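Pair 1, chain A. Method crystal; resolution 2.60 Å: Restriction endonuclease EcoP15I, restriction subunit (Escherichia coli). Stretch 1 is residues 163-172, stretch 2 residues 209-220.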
# COMPACT_ATOMS: atom_id res chain seq x y z
N MET A 163 2.01 -2.33 13.01
CA MET A 163 1.54 -3.71 13.04
C MET A 163 1.99 -4.39 11.70
O MET A 163 1.53 -3.94 10.64
CB MET A 163 0.01 -3.74 13.24
CG MET A 163 -0.61 -5.13 13.25
SD MET A 163 -0.03 -6.22 14.58
CE MET A 163 -1.10 -5.70 15.96
N PRO A 164 2.93 -5.40 11.71
CA PRO A 164 3.38 -5.98 10.43
C PRO A 164 2.23 -6.50 9.56
O PRO A 164 1.38 -7.23 10.07
CB PRO A 164 4.36 -7.09 10.85
CG PRO A 164 4.71 -6.80 12.27
CD PRO A 164 3.58 -6.04 12.87
N GLN A 165 2.13 -6.04 8.28
CA GLN A 165 1.00 -6.39 7.41
C GLN A 165 0.73 -7.86 7.21
O GLN A 165 -0.43 -8.25 7.18
CB GLN A 165 0.93 -5.58 6.12
CG GLN A 165 0.01 -4.36 6.26
CD GLN A 165 -1.48 -4.59 6.06
OE1 GLN A 165 -1.93 -5.17 5.06
NE2 GLN A 165 -2.29 -4.00 6.93
N ALA A 166 1.81 -8.67 7.10
CA ALA A 166 1.77 -10.13 6.96
C ALA A 166 1.00 -10.76 8.14
O ALA A 166 0.06 -11.51 7.91
CB ALA A 166 3.17 -10.69 6.89
N ILE A 167 1.36 -10.37 9.40
CA ILE A 167 0.72 -10.82 10.64
C ILE A 167 -0.77 -10.41 10.72
O ILE A 167 -1.63 -11.29 10.88
CB ILE A 167 1.58 -10.48 11.91
CG1 ILE A 167 2.88 -11.30 11.90
CG2 ILE A 167 0.78 -10.75 13.22
CD1 ILE A 167 4.07 -10.57 12.29
N HIS A 168 -1.09 -9.11 10.53
CA HIS A 168 -2.46 -8.61 10.48
C HIS A 168 -3.30 -9.49 9.53
O HIS A 168 -4.25 -10.11 9.97
CB HIS A 168 -2.51 -7.12 10.04
CG HIS A 168 -3.89 -6.68 9.64
ND1 HIS A 168 -4.25 -6.56 8.31
CD2 HIS A 168 -4.98 -6.44 10.40
CE1 HIS A 168 -5.53 -6.23 8.31
NE2 HIS A 168 -6.02 -6.14 9.55
N ASP A 169 -2.88 -9.59 8.25
CA ASP A 169 -3.53 -10.39 7.19
C ASP A 169 -3.66 -11.88 7.49
O ASP A 169 -4.67 -12.46 7.11
CB ASP A 169 -2.79 -10.22 5.86
CG ASP A 169 -2.71 -8.80 5.31
OD1 ASP A 169 -3.44 -7.92 5.82
OD2 ASP A 169 -1.93 -8.58 4.36
N PHE A 170 -2.63 -12.50 8.10
CA PHE A 170 -2.65 -13.92 8.40
C PHE A 170 -3.65 -14.19 9.52
O PHE A 170 -4.48 -15.09 9.39
CB PHE A 170 -1.22 -14.44 8.75
CG PHE A 170 -1.13 -15.87 9.26
CD1 PHE A 170 -1.11 -16.94 8.38
CD2 PHE A 170 -1.02 -16.14 10.63
CE1 PHE A 170 -1.00 -18.26 8.84
CE2 PHE A 170 -0.89 -17.46 11.09
CZ PHE A 170 -0.90 -18.51 10.20
N VAL A 171 -3.57 -13.42 10.61
CA VAL A 171 -4.46 -13.51 11.76
C VAL A 171 -5.93 -13.24 11.33
O VAL A 171 -6.82 -14.05 11.60
CB VAL A 171 -3.95 -12.58 12.91
CG1 VAL A 171 -5.04 -12.32 13.95
CG2 VAL A 171 -2.71 -13.16 13.57
N GLU A 172 -6.16 -12.13 10.59
CA GLU A 172 -7.45 -11.66 10.09
C GLU A 172 -8.14 -12.47 8.96
O GLU A 172 -9.35 -12.30 8.76
CB GLU A 172 -7.39 -10.16 9.74
CG GLU A 172 -7.29 -9.24 10.95
CD GLU A 172 -8.34 -9.38 12.04
OE1 GLU A 172 -9.51 -9.71 11.72
OE2 GLU A 172 -7.99 -9.15 13.21
N PHE A 209 -6.45 -8.70 20.63
CA PHE A 209 -5.00 -8.67 20.80
C PHE A 209 -4.32 -7.51 20.10
O PHE A 209 -4.48 -7.30 18.90
CB PHE A 209 -4.36 -10.03 20.41
CG PHE A 209 -5.12 -11.21 20.98
CD1 PHE A 209 -4.94 -11.60 22.30
CD2 PHE A 209 -6.08 -11.86 20.22
CE1 PHE A 209 -5.67 -12.67 22.83
CE2 PHE A 209 -6.83 -12.91 20.77
CZ PHE A 209 -6.61 -13.31 22.07
N ASN A 210 -3.56 -6.73 20.89
CA ASN A 210 -2.85 -5.53 20.47
C ASN A 210 -1.37 -5.79 20.23
O ASN A 210 -0.64 -4.92 19.75
CB ASN A 210 -3.10 -4.39 21.47
CG ASN A 210 -4.56 -4.29 21.91
OD1 ASN A 210 -4.94 -4.79 22.97
ND2 ASN A 210 -5.41 -3.69 21.09
N THR A 211 -0.96 -7.05 20.45
CA THR A 211 0.38 -7.62 20.31
C THR A 211 0.42 -8.70 19.20
O THR A 211 -0.44 -9.59 19.20
CB THR A 211 0.82 -8.13 21.70
OG1 THR A 211 1.39 -7.04 22.44
CG2 THR A 211 1.81 -9.27 21.65
N PRO A 212 1.43 -8.67 18.27
CA PRO A 212 1.51 -9.71 17.23
C PRO A 212 1.63 -11.15 17.75
O PRO A 212 0.93 -12.03 17.23
CB PRO A 212 2.73 -9.27 16.39
CG PRO A 212 2.85 -7.79 16.64
CD PRO A 212 2.49 -7.66 18.10
N VAL A 213 2.46 -11.40 18.80
CA VAL A 213 2.61 -12.73 19.43
C VAL A 213 1.30 -13.28 20.05
O VAL A 213 0.98 -14.45 19.83
CB VAL A 213 3.89 -12.95 20.30
CG1 VAL A 213 3.95 -12.02 21.50
CG2 VAL A 213 4.04 -14.40 20.74
N ASP A 214 0.54 -12.43 20.78
CA ASP A 214 -0.76 -12.81 21.39
C ASP A 214 -1.80 -13.10 20.29
O ASP A 214 -2.65 -13.98 20.47
CB ASP A 214 -1.28 -11.69 22.31
CG ASP A 214 -0.46 -11.41 23.54
OD1 ASP A 214 0.24 -12.33 24.01
OD2 ASP A 214 -0.56 -10.29 24.08
N ALA A 215 -1.72 -12.36 19.17
CA ALA A 215 -2.62 -12.56 18.04
C ALA A 215 -2.32 -13.90 17.35
O ALA A 215 -3.26 -14.61 16.99
CB ALA A 215 -2.50 -11.41 17.07
N LEU A 216 -1.01 -14.26 17.19
CA LEU A 216 -0.58 -15.51 16.55
C LEU A 216 -0.83 -16.71 17.44
O LEU A 216 -1.24 -17.76 16.95
CB LEU A 216 0.88 -15.45 16.09
CG LEU A 216 1.20 -14.49 14.93
CD1 LEU A 216 2.61 -14.01 15.01
CD2 LEU A 216 0.96 -15.12 13.59
N ARG A 217 -0.61 -16.55 18.76
CA ARG A 217 -0.88 -17.60 19.74
C ARG A 217 -2.36 -18.03 19.70
O ARG A 217 -2.65 -19.22 19.64
CB ARG A 217 -0.45 -17.16 21.14
CG ARG A 217 -0.69 -18.23 22.20
CD ARG A 217 -0.66 -17.70 23.61
NE ARG A 217 0.64 -17.12 23.96
CZ ARG A 217 0.84 -15.85 24.28
NH1 ARG A 217 -0.17 -15.00 24.30
NH2 ARG A 217 2.06 -15.42 24.59
N ALA A 218 -3.29 -17.04 19.65
CA ALA A 218 -4.76 -17.21 19.60
C ALA A 218 -5.29 -17.92 18.35
O ALA A 218 -6.41 -18.45 18.36
CB ALA A 218 -5.44 -15.87 19.76
N VAL A 219 -4.50 -17.91 17.26
CA VAL A 219 -4.82 -18.56 15.98
C VAL A 219 -4.69 -20.11 16.12
O VAL A 219 -5.23 -20.86 15.29
CB VAL A 219 -3.95 -17.92 14.86
CG1 VAL A 219 -3.44 -18.92 13.84
CG2 VAL A 219 -4.68 -16.77 14.19
N LYS A 220 -4.03 -20.57 17.22
CA LYS A 220 -3.74 -21.97 17.57
C LYS A 220 -2.96 -22.58 16.41
O LYS A 220 -3.51 -23.35 15.63
CB LYS A 220 -5.03 -22.76 17.92
CG LYS A 220 -5.77 -22.26 19.16
CD LYS A 220 -7.19 -22.81 19.19
CE LYS A 220 -8.16 -21.95 19.96
NZ LYS A 220 -9.52 -21.94 19.33

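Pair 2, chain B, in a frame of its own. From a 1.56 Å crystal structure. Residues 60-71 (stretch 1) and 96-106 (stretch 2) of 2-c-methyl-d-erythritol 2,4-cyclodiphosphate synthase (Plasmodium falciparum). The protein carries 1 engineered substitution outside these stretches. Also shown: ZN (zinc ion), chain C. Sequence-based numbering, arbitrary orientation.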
# COMPACT_ATOMS: atom_id res chain seq x y z
N SER B 60 -13.07 19.30 5.76
CA SER B 60 -11.74 19.77 5.35
C SER B 60 -11.74 20.13 3.86
O SER B 60 -12.78 20.05 3.20
CB SER B 60 -10.70 18.68 5.63
OG SER B 60 -10.86 17.58 4.74
N ASP B 61 -10.57 20.52 3.35
CA ASP B 61 -10.41 20.86 1.93
C ASP B 61 -10.42 19.65 0.98
O ASP B 61 -10.45 19.81 -0.24
CB ASP B 61 -9.14 21.69 1.71
CG ASP B 61 -7.86 20.92 2.04
OD1 ASP B 61 -7.93 19.73 2.41
OD2 ASP B 61 -6.77 21.53 1.94
N GLY B 62 -10.38 18.44 1.55
CA GLY B 62 -10.51 17.21 0.78
C GLY B 62 -9.25 16.79 0.04
O GLY B 62 -9.31 15.92 -0.83
N ASP B 63 -8.11 17.38 0.39
CA ASP B 63 -6.86 17.15 -0.34
C ASP B 63 -6.22 15.82 0.08
O ASP B 63 -5.35 15.78 0.94
CB ASP B 63 -5.89 18.32 -0.13
CG ASP B 63 -4.74 18.32 -1.12
OD1 ASP B 63 -4.29 17.23 -1.54
OD2 ASP B 63 -4.27 19.42 -1.49
N ILE B 64 -6.67 14.74 -0.56
CA ILE B 64 -6.19 13.39 -0.24
C ILE B 64 -4.66 13.25 -0.36
O ILE B 64 -4.06 12.46 0.36
CB ILE B 64 -6.89 12.29 -1.09
CG1 ILE B 64 -6.77 12.58 -2.59
CG2 ILE B 64 -8.35 12.13 -0.67
CD1 ILE B 64 -7.28 11.46 -3.49
N ILE B 65 -4.05 14.01 -1.27
CA ILE B 65 -2.60 13.93 -1.46
C ILE B 65 -1.86 14.52 -0.26
O ILE B 65 -1.02 13.85 0.35
CB ILE B 65 -2.16 14.61 -2.78
CG1 ILE B 65 -2.71 13.84 -3.99
CG2 ILE B 65 -0.66 14.71 -2.86
CD1 ILE B 65 -2.32 14.45 -5.33
N TYR B 66 -2.17 15.77 0.08
CA TYR B 66 -1.52 16.40 1.23
C TYR B 66 -1.78 15.64 2.53
O TYR B 66 -0.86 15.46 3.34
CB TYR B 66 -1.97 17.86 1.39
CG TYR B 66 -1.26 18.88 0.49
CD1 TYR B 66 -0.18 18.52 -0.33
CD2 TYR B 66 -1.66 20.21 0.49
CE1 TYR B 66 0.45 19.46 -1.13
CE2 TYR B 66 -1.02 21.15 -0.31
CZ TYR B 66 0.03 20.77 -1.11
OH TYR B 66 0.66 21.70 -1.90
N HIS B 67 -3.02 15.19 2.73
CA HIS B 67 -3.38 14.48 3.96
C HIS B 67 -2.65 13.13 4.05
O HIS B 67 -2.10 12.80 5.10
CB HIS B 67 -4.89 14.27 4.07
CG HIS B 67 -5.69 15.54 4.04
ND1 HIS B 67 -7.06 15.56 3.94
CD2 HIS B 67 -5.29 16.84 4.08
CE1 HIS B 67 -7.48 16.82 3.93
NE2 HIS B 67 -6.43 17.61 4.01
N SER B 68 -2.63 12.38 2.95
CA SER B 68 -1.95 11.08 2.96
C SER B 68 -0.43 11.24 3.13
O SER B 68 0.20 10.43 3.80
CB SER B 68 -2.26 10.27 1.70
OG SER B 68 -1.69 10.86 0.55
N ILE B 69 0.14 12.28 2.53
CA ILE B 69 1.57 12.58 2.72
C ILE B 69 1.87 12.84 4.20
O ILE B 69 2.82 12.28 4.75
CB ILE B 69 2.03 13.77 1.86
CG1 ILE B 69 2.11 13.37 0.38
CG2 ILE B 69 3.40 14.27 2.31
CD1 ILE B 69 2.21 14.54 -0.57
N VAL B 70 1.06 13.68 4.85
CA VAL B 70 1.23 13.97 6.28
C VAL B 70 1.18 12.69 7.11
O VAL B 70 2.08 12.43 7.90
CB VAL B 70 0.18 14.97 6.80
CG1 VAL B 70 0.24 15.08 8.32
CG2 VAL B 70 0.41 16.33 6.17
N ASP B 71 0.16 11.86 6.90
CA ASP B 71 0.03 10.63 7.68
C ASP B 71 1.11 9.60 7.35
O ASP B 71 1.43 8.76 8.20
CB ASP B 71 -1.37 10.04 7.56
CG ASP B 71 -2.39 10.77 8.44
OD1 ASP B 71 -1.98 11.45 9.41
OD2 ASP B 71 -3.59 10.64 8.17
N LYS B 96 -4.79 27.30 5.34
CA LYS B 96 -5.71 26.65 6.27
C LYS B 96 -5.08 25.37 6.86
O LYS B 96 -3.85 25.31 7.02
CB LYS B 96 -7.05 26.37 5.57
CG LYS B 96 -6.96 25.49 4.33
CD LYS B 96 -8.34 25.05 3.84
CE LYS B 96 -9.22 26.22 3.43
NZ LYS B 96 -9.94 26.83 4.59
N ASN B 97 -5.89 24.36 7.18
CA ASN B 97 -5.42 23.21 7.96
C ASN B 97 -4.40 22.31 7.26
O ASN B 97 -3.47 21.83 7.91
CB ASN B 97 -6.61 22.37 8.43
CG ASN B 97 -7.42 23.05 9.53
OD1 ASN B 97 -6.86 23.66 10.44
ND2 ASN B 97 -8.74 22.94 9.45
N SER B 98 -4.57 22.08 5.96
CA SER B 98 -3.63 21.22 5.22
C SER B 98 -2.21 21.79 5.25
O SER B 98 -1.24 21.05 5.43
CB SER B 98 -4.08 21.02 3.77
OG SER B 98 -5.26 20.24 3.71
N ALA B 99 -2.09 23.11 5.09
CA ALA B 99 -0.81 23.80 5.19
C ALA B 99 -0.23 23.73 6.61
O ALA B 99 0.98 23.55 6.78
CB ALA B 99 -0.95 25.26 4.76
N ILE B 100 -1.10 23.87 7.61
CA ILE B 100 -0.69 23.76 9.01
C ILE B 100 -0.14 22.36 9.31
O ILE B 100 0.87 22.23 10.01
CB ILE B 100 -1.87 24.08 9.97
CG1 ILE B 100 -2.24 25.57 9.89
CG2 ILE B 100 -1.53 23.71 11.40
CD1 ILE B 100 -3.57 25.90 10.54
N PHE B 101 -0.78 21.33 8.77
CA PHE B 101 -0.35 19.94 9.00
C PHE B 101 0.92 19.58 8.25
O PHE B 101 1.75 18.83 8.77
CB PHE B 101 -1.46 18.95 8.62
CG PHE B 101 -2.76 19.14 9.36
CD1 PHE B 101 -2.78 19.51 10.71
CD2 PHE B 101 -3.97 18.96 8.71
CE1 PHE B 101 -3.98 19.69 11.38
CE2 PHE B 101 -5.17 19.13 9.37
CZ PHE B 101 -5.18 19.50 10.71
N LEU B 102 1.07 20.08 7.03
CA LEU B 102 2.27 19.82 6.24
C LEU B 102 3.51 20.50 6.84
O LEU B 102 4.60 19.93 6.80
CB LEU B 102 2.09 20.26 4.78
CG LEU B 102 1.46 19.26 3.81
CD1 LEU B 102 2.37 18.05 3.60
CD2 LEU B 102 0.09 18.81 4.27
N ARG B 103 3.34 21.70 7.39
CA ARG B 103 4.46 22.38 8.05
C ARG B 103 4.83 21.69 9.36
O ARG B 103 6.01 21.60 9.70
CB ARG B 103 4.18 23.88 8.27
CG ARG B 103 3.18 24.24 9.37
CD ARG B 103 3.48 25.63 9.94
NE ARG B 103 3.56 26.65 8.90
CZ ARG B 103 2.53 27.31 8.38
NH1 ARG B 103 1.28 27.07 8.79
NH2 ARG B 103 2.73 28.22 7.43
N TYR B 104 3.83 21.18 10.08
CA TYR B 104 4.09 20.38 11.29
C TYR B 104 4.92 19.16 10.93
O TYR B 104 5.93 18.87 11.57
CB TYR B 104 2.78 19.94 11.96
CG TYR B 104 2.99 18.93 13.08
CD1 TYR B 104 3.41 19.34 14.34
CD2 TYR B 104 2.79 17.57 12.86
CE1 TYR B 104 3.62 18.42 15.37
CE2 TYR B 104 3.00 16.64 13.88
CZ TYR B 104 3.41 17.07 15.13
OH TYR B 104 3.61 16.17 16.14
N ALA B 105 4.50 18.45 9.88
CA ALA B 105 5.19 17.24 9.44
C ALA B 105 6.63 17.52 9.01
O ALA B 105 7.54 16.77 9.36
CB ALA B 105 4.41 16.56 8.31
N ARG B 106 6.83 18.59 8.25
CA ARG B 106 8.17 18.99 7.82
C ARG B 106 9.05 19.25 9.04
O ARG B 106 10.17 18.75 9.11
CB ARG B 106 8.11 20.24 6.95
CG ARG B 106 9.47 20.70 6.43
CD ARG B 106 9.35 21.92 5.53
NE ARG B 106 8.76 23.06 6.23
CZ ARG B 106 9.41 23.87 7.07
NH1 ARG B 106 10.70 23.68 7.34
NH2 ARG B 106 8.77 24.88 7.65
ZN ZN C . -8.29 13.92 4.10
O HOH W 1 -8.11 13.43 5.85

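Both pairs set two helices side by side, running the same way, with N-to-C directions 27° apart in pair 1 and 28° in pair 2 and axes that approach to 9.9 and 9.5 Å. Over 14 central residues the backbones superpose to 0.4 Å, and the buried areas, 447 and 439 Å², are nearly equal. The register is shared too: Ile167(A) faces Pro212(A) where Tyr66(B) faces Ser98(B), and one turn later Val171(A) faces Leu216(A) where Val70(B) faces Leu102(B).

That second level is the shared rule. Valine and leucine occupy the same places in both pairs, the valine in rotamer t, its side-chain centre shifted by 0.4 Å. In each, the leucine CA-to-CB bond points sideways and the end of the side chain comes nearer the partner helix. Val171(A) CG2 lies 4.2 Å from Leu216(A) CD2; in pair 2 Val70(B) CG2 and Leu102(B) CD2 are modelled at 3.1 Å, too tight for two methyl groups to be read as a packing preference.

Around this constant centre, bulk is redistributed. Phe170(A) sends CD2 to within 3.7 Å of Leu216(A) CD2 and CE2 to 4.0 Å from Val219(A) CG1. Its match, Ile69(B), is smaller and reaches Leu102(B) alone, CG2 to CD1 at 4.1 Å. Across the contact the trade runs the other way: Ala215(A), whose CB lies 3.9 Å from Val171(A) CG2, matches Phe101(B), which meets Val70(B) CG2 through its own CB at 4.0 Å. Val219(A) matches Ala105(B), whose CB is 4.4 Å from Val70(B) CG1.

The N-terminal level differs in chemistry. Pair 1 closes it with apolar atoms and has no hydrogen bond between the stretches: Pro212(A) CB packs 4.0 Å from Ile167(A) CG2, while its CG lies 3.9 Å from Met163(A) SD and 4.2 Å from Pro164(A) CD. In pair 2 the position of that proline is Ser98(B), which joins a polar chain. Its OG donates to Asp61(B) OD2 at 2.7 Å and accepts from His67(B) NE2 at 2.9 Å, lying at the edge of the imidazole, while ND1 of the same ring binds zinc at 2.1 Å. His168(A) matches His67(B), but its chi1 is t rather than m and its CA-to-CB bond points away from the partner helix; ND1 instead donates to Asp169(A) OD1 at 3.0 Å. Pro164(A) matches Asp63(B), whose OD1 caps its helix by accepting from Tyr66(B) N at 3.0 Å.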